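Inactive Zymogen C11 Protease (Parabacteroides distasonis, PDB 6MZO) probably cleaves peptide bonds as a clostripain-like cysteine protease once activated, and is held here as an inactive zymogen. Local coordinates at residues A[263-268]-A[275-280]; A[303-308]-A[326-331]. One frame throughout, in Å; residues are numbered along the deposited sequence.

Contacts 1 and 2 follow one another along the chain and touch each other, their centres about 11 Å apart. In contact 1 the loop 263-268 is bonded to the short strand and helix start at 275-280; in contact 2 the loop 326-331 packs against strand 302-307, the last strand of the nine-stranded mixed sheet. Loop 326-331 joins the two. Asp-277 OD1 lies 2.7 Å from Ser-329 OG and Gln-263 OE1 lies 2.8 Å from Asn-326 N, both probable hydrogen bonds, while Asp-279 CB packs on Ser-329 CB. The region around contact 1 is thereby tied to the edge of the main sheet.

Contact 1: residues A[263-268]-A[275-280]; sequences QIMEYL and LYDFDD
Asp-280 turns its CG anti to the backbone N (chi1 -163°), and its OD2 takes Gln-263 N nearly head-on at 2.8 Å; Gln-263 likewise has CG anti to N (chi1 166°), which lays CG near Asp-277 CB. The motif is a single beta bridge, Ile-264 with Tyr-276, leading into a capped helix start. Asp-277 N donates to Gln-263 O at 3.0 Å, within the carbonyl plane. At the other end Leu-275 O is gripped twice, by Met-265 N and Glu-266 N, both arriving from the same face of its plane. Asp-277 is the N-cap: its OD2 accepts Asp-280 N at 3.0 Å, OD1 being taken up by Ser-329 OG. OD1 of Asp-280 forms a salt bridge with Arg-284, so an alanine here would probably leave both Gln-263 N and the arginine without their carboxylate partner. Met-265 lays CG over the backbone, 3.4 Å from Asp-277 N, and Glu-266 CB packs on Leu-275 CB at 3.6 Å. OE1 of Glu-266 bonds Ala-274 N and only weakly Leu-275 N. Beside the bridge, Gln-263 O sits at the edge of the Tyr-276 ring, 3.3 Å from CD2, and Ile-264 CG1 touches CE2 at 3.9 Å.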
# COMPACT_ATOMS: atom_id res chain seq x y z
N GLN A 263 -17.89 -2.39 10.34
CA GLN A 263 -17.67 -2.68 8.96
C GLN A 263 -16.33 -3.43 8.79
O GLN A 263 -15.27 -2.90 9.10
CB GLN A 263 -17.64 -1.38 8.12
CG GLN A 263 -17.06 -1.54 6.68
CD GLN A 263 -17.98 -2.26 5.75
OE1 GLN A 263 -19.14 -1.87 5.57
NE2 GLN A 263 -17.50 -3.33 5.16
N ILE A 264 -16.40 -4.64 8.26
CA ILE A 264 -15.15 -5.40 8.03
C ILE A 264 -14.28 -4.77 6.94
O ILE A 264 -14.83 -4.31 5.93
CB ILE A 264 -15.49 -6.85 7.62
CG1 ILE A 264 -16.03 -7.58 8.79
CG2 ILE A 264 -14.23 -7.61 7.09
CD1 ILE A 264 -16.74 -8.85 8.36
N MET A 265 -12.96 -4.77 7.12
CA MET A 265 -12.05 -4.42 6.00
C MET A 265 -11.21 -5.62 5.64
O MET A 265 -11.01 -5.88 4.45
CB MET A 265 -11.16 -3.20 6.37
CG MET A 265 -12.00 -1.91 6.31
SD MET A 265 -12.24 -1.33 4.58
CE MET A 265 -14.01 -1.01 4.51
N GLU A 266 -10.72 -6.35 6.64
CA GLU A 266 -9.90 -7.53 6.41
C GLU A 266 -10.72 -8.80 6.58
O GLU A 266 -11.51 -8.92 7.51
CB GLU A 266 -8.70 -7.54 7.36
CG GLU A 266 -7.83 -8.78 7.25
CD GLU A 266 -7.96 -9.69 8.46
OE1 GLU A 266 -7.92 -9.17 9.59
OE2 GLU A 266 -8.11 -10.91 8.27
N TYR A 267 -10.51 -9.76 5.68
CA TYR A 267 -11.23 -11.03 5.74
C TYR A 267 -10.36 -12.19 5.26
O TYR A 267 -10.60 -12.76 4.20
CB TYR A 267 -12.51 -10.95 4.90
CG TYR A 267 -13.53 -12.01 5.25
CD1 TYR A 267 -14.29 -11.92 6.41
CD2 TYR A 267 -13.73 -13.11 4.43
CE1 TYR A 267 -15.23 -12.88 6.74
CE2 TYR A 267 -14.67 -14.08 4.75
CZ TYR A 267 -15.41 -13.96 5.90
OH TYR A 267 -16.34 -14.92 6.22
N LEU A 268 -9.35 -12.53 6.06
CA LEU A 268 -8.45 -13.63 5.72
C LEU A 268 -8.91 -14.92 6.38
O LEU A 268 -8.56 -16.02 5.93
CB LEU A 268 -7.02 -13.30 6.16
CG LEU A 268 -6.39 -12.06 5.52
CD1 LEU A 268 -5.31 -11.48 6.43
CD2 LEU A 268 -5.82 -12.39 4.15
N LEU A 275 -8.69 -6.14 10.96
CA LEU A 275 -8.86 -4.76 10.45
C LEU A 275 -10.28 -4.44 10.07
O LEU A 275 -10.94 -5.23 9.34
CB LEU A 275 -7.96 -4.51 9.24
CG LEU A 275 -6.54 -4.98 9.34
CD1 LEU A 275 -5.79 -4.60 8.01
CD2 LEU A 275 -5.83 -4.25 10.48
N TYR A 276 -10.76 -3.30 10.52
CA TYR A 276 -12.08 -2.80 10.27
C TYR A 276 -12.02 -1.36 9.75
O TYR A 276 -10.99 -0.79 9.73
CB TYR A 276 -12.88 -2.83 11.55
CG TYR A 276 -13.18 -4.23 12.02
CD1 TYR A 276 -12.32 -4.91 12.82
CD2 TYR A 276 -14.32 -4.85 11.64
CE1 TYR A 276 -12.59 -6.19 13.24
CE2 TYR A 276 -14.59 -6.12 12.05
CZ TYR A 276 -13.73 -6.78 12.85
OH TYR A 276 -14.01 -8.05 13.25
N ASP A 277 -13.14 -0.79 9.34
CA ASP A 277 -13.13 0.57 8.87
C ASP A 277 -12.76 1.52 10.00
O ASP A 277 -13.29 1.45 11.05
CB ASP A 277 -14.46 1.00 8.26
CG ASP A 277 -14.46 2.44 7.81
OD1 ASP A 277 -13.79 2.70 6.84
OD2 ASP A 277 -15.06 3.27 8.45
N PHE A 278 -11.84 2.42 9.72
CA PHE A 278 -11.32 3.36 10.69
C PHE A 278 -12.37 4.28 11.32
O PHE A 278 -12.48 4.39 12.49
CB PHE A 278 -10.18 4.12 10.03
CG PHE A 278 -9.35 4.95 10.95
CD1 PHE A 278 -9.23 4.68 12.27
CD2 PHE A 278 -8.65 5.99 10.44
CE1 PHE A 278 -8.43 5.44 13.06
CE2 PHE A 278 -7.85 6.76 11.22
CZ PHE A 278 -7.73 6.48 12.54
N ASP A 279 -13.15 4.94 10.47
CA ASP A 279 -14.16 5.85 10.93
C ASP A 279 -15.20 5.13 11.77
O ASP A 279 -15.56 5.58 12.80
CB ASP A 279 -14.79 6.59 9.74
CG ASP A 279 -15.86 7.59 10.14
OD1 ASP A 279 -16.89 7.18 10.60
OD2 ASP A 279 -15.65 8.76 9.93
N ASP A 280 -15.65 3.98 11.31
CA ASP A 280 -16.62 3.20 12.03
C ASP A 280 -16.11 2.88 13.44
O ASP A 280 -16.80 3.09 14.38
CB ASP A 280 -16.96 1.95 11.25
CG ASP A 280 -18.25 1.28 11.70
OD1 ASP A 280 -18.99 1.89 12.43
OD2 ASP A 280 -18.46 0.16 11.31

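Contact 2: residues A[303-308]-A[326-331]; sequences IYKATT and NKYSGL
The backbones of Lys-305 and Gly-330 come within 5.4 Å at their CA atoms, and those of Thr-307 and Tyr-328 stay 7.4 Å apart; no backbone-to-backbone pairing joins them, and side chains bridge the gap, some meeting backbone atoms. The loop packs on an edge strand of the central mixed sheet, 302-307, paired with strand 226-231. Tyr-328 carries the contact: CG stands anti to the backbone N (chi1 -179°), which brings it 3.8 Å from Thr-307 CB. Thr-307 CB lies over one face of the Tyr-328 ring in a CH-pi contact, 3.7 Å from the centroid and 10° off the normal, with Thr-307 CG2 3.5 Å from Tyr-328 CD2. The opposite face has Gly-330 N of its own loop above the centre, which should limit how far the ring can turn. The hydroxyl is hydrogen-bonded to Ile-227 O on the adjoining strand, tying the loop to a second strand of the sheet. Lys-305 and the ring pass one another, pointing opposite ways, Lys-305 CB 3.8 Å from Tyr-328 CE2. Gly-330 has positive phi (88°); a side chain there would collide with the carbonyl O of Ser-329 and crowd Lys-305 CB. Farther out, Lys-305 CD reaches Ser-329 O at 3.5 Å and its CE lies 3.2 Å from Tyr-328 O.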
# COMPACT_ATOMS: atom_id res chain seq x y z
N ILE A 303 -7.20 12.22 0.73
CA ILE A 303 -7.53 13.23 -0.25
C ILE A 303 -8.33 12.69 -1.40
O ILE A 303 -8.99 13.49 -2.11
CB ILE A 303 -6.28 13.99 -0.81
CG1 ILE A 303 -5.34 13.00 -1.54
CG2 ILE A 303 -5.64 14.74 0.36
CD1 ILE A 303 -4.34 13.78 -2.44
N TYR A 304 -8.32 11.36 -1.57
CA TYR A 304 -9.17 10.70 -2.55
C TYR A 304 -9.48 9.34 -2.03
O TYR A 304 -8.58 8.68 -1.47
CB TYR A 304 -8.46 10.62 -3.91
CG TYR A 304 -9.31 9.87 -4.93
CD1 TYR A 304 -10.27 10.53 -5.69
CD2 TYR A 304 -9.21 8.48 -5.04
CE1 TYR A 304 -11.04 9.84 -6.59
CE2 TYR A 304 -9.99 7.73 -5.94
CZ TYR A 304 -10.93 8.42 -6.68
OH TYR A 304 -11.72 7.80 -7.63
N LYS A 305 -10.74 8.90 -2.18
CA LYS A 305 -11.10 7.52 -1.87
C LYS A 305 -12.23 7.08 -2.78
O LYS A 305 -13.06 7.89 -3.25
CB LYS A 305 -11.49 7.34 -0.43
CG LYS A 305 -12.85 8.03 -0.09
CD LYS A 305 -13.28 7.65 1.35
CE LYS A 305 -14.67 8.26 1.62
NZ LYS A 305 -14.51 9.70 1.62
N ALA A 306 -12.25 5.80 -3.11
CA ALA A 306 -13.34 5.29 -3.90
C ALA A 306 -13.54 3.83 -3.60
O ALA A 306 -12.60 3.09 -3.30
CB ALA A 306 -13.09 5.49 -5.40
N THR A 307 -14.82 3.40 -3.68
CA THR A 307 -15.11 2.00 -3.52
C THR A 307 -16.29 1.55 -4.41
O THR A 307 -17.24 2.32 -4.69
CB THR A 307 -15.48 1.66 -2.05
OG1 THR A 307 -15.73 0.26 -1.93
CG2 THR A 307 -16.78 2.46 -1.60
N THR A 308 -16.24 0.28 -4.79
CA THR A 308 -17.38 -0.40 -5.42
C THR A 308 -18.38 -0.81 -4.32
O THR A 308 -18.08 -0.68 -3.14
CB THR A 308 -16.88 -1.65 -6.20
OG1 THR A 308 -16.04 -2.43 -5.36
CG2 THR A 308 -16.04 -1.23 -7.45
N ASN A 326 -20.47 -1.19 3.26
CA ASN A 326 -21.57 -0.32 3.65
C ASN A 326 -21.08 1.00 4.26
O ASN A 326 -21.80 1.99 4.20
CB ASN A 326 -22.51 -1.01 4.65
CG ASN A 326 -23.17 -2.28 4.09
OD1 ASN A 326 -23.23 -3.31 4.77
ND2 ASN A 326 -23.64 -2.21 2.85
N LYS A 327 -19.87 1.02 4.82
CA LYS A 327 -19.23 2.23 5.39
C LYS A 327 -17.84 2.27 4.83
O LYS A 327 -17.17 1.25 4.85
CB LYS A 327 -19.16 2.21 6.92
CG LYS A 327 -20.63 2.30 7.52
CD LYS A 327 -20.58 2.23 9.01
CE LYS A 327 -22.01 2.32 9.57
NZ LYS A 327 -21.98 2.11 11.06
N TYR A 328 -17.40 3.42 4.34
CA TYR A 328 -16.07 3.40 3.69
C TYR A 328 -15.35 4.69 3.96
O TYR A 328 -15.71 5.74 3.33
CB TYR A 328 -16.25 3.17 2.17
CG TYR A 328 -14.93 3.11 1.47
CD1 TYR A 328 -14.09 2.08 1.72
CD2 TYR A 328 -14.52 4.11 0.54
CE1 TYR A 328 -12.82 1.99 1.14
CE2 TYR A 328 -13.24 4.03 -0.07
CZ TYR A 328 -12.43 2.97 0.24
OH TYR A 328 -11.17 2.87 -0.29
N SER A 329 -14.34 4.66 4.86
CA SER A 329 -13.59 5.91 5.16
C SER A 329 -12.27 6.03 4.36
O SER A 329 -11.62 7.08 4.33
CB SER A 329 -13.33 5.98 6.69
OG SER A 329 -12.38 4.98 7.05
N GLY A 330 -11.91 4.94 3.65
CA GLY A 330 -10.67 4.90 2.86
C GLY A 330 -9.49 4.43 3.69
O GLY A 330 -8.42 4.23 3.17
N LEU A 331 -9.69 4.21 5.02
CA LEU A 331 -8.59 3.68 5.85
C LEU A 331 -9.14 2.52 6.70
O LEU A 331 -10.21 2.62 7.24
CB LEU A 331 -7.98 4.71 6.81
CG LEU A 331 -7.07 5.75 6.07
CD1 LEU A 331 -6.66 6.81 7.11
CD2 LEU A 331 -5.87 5.05 5.57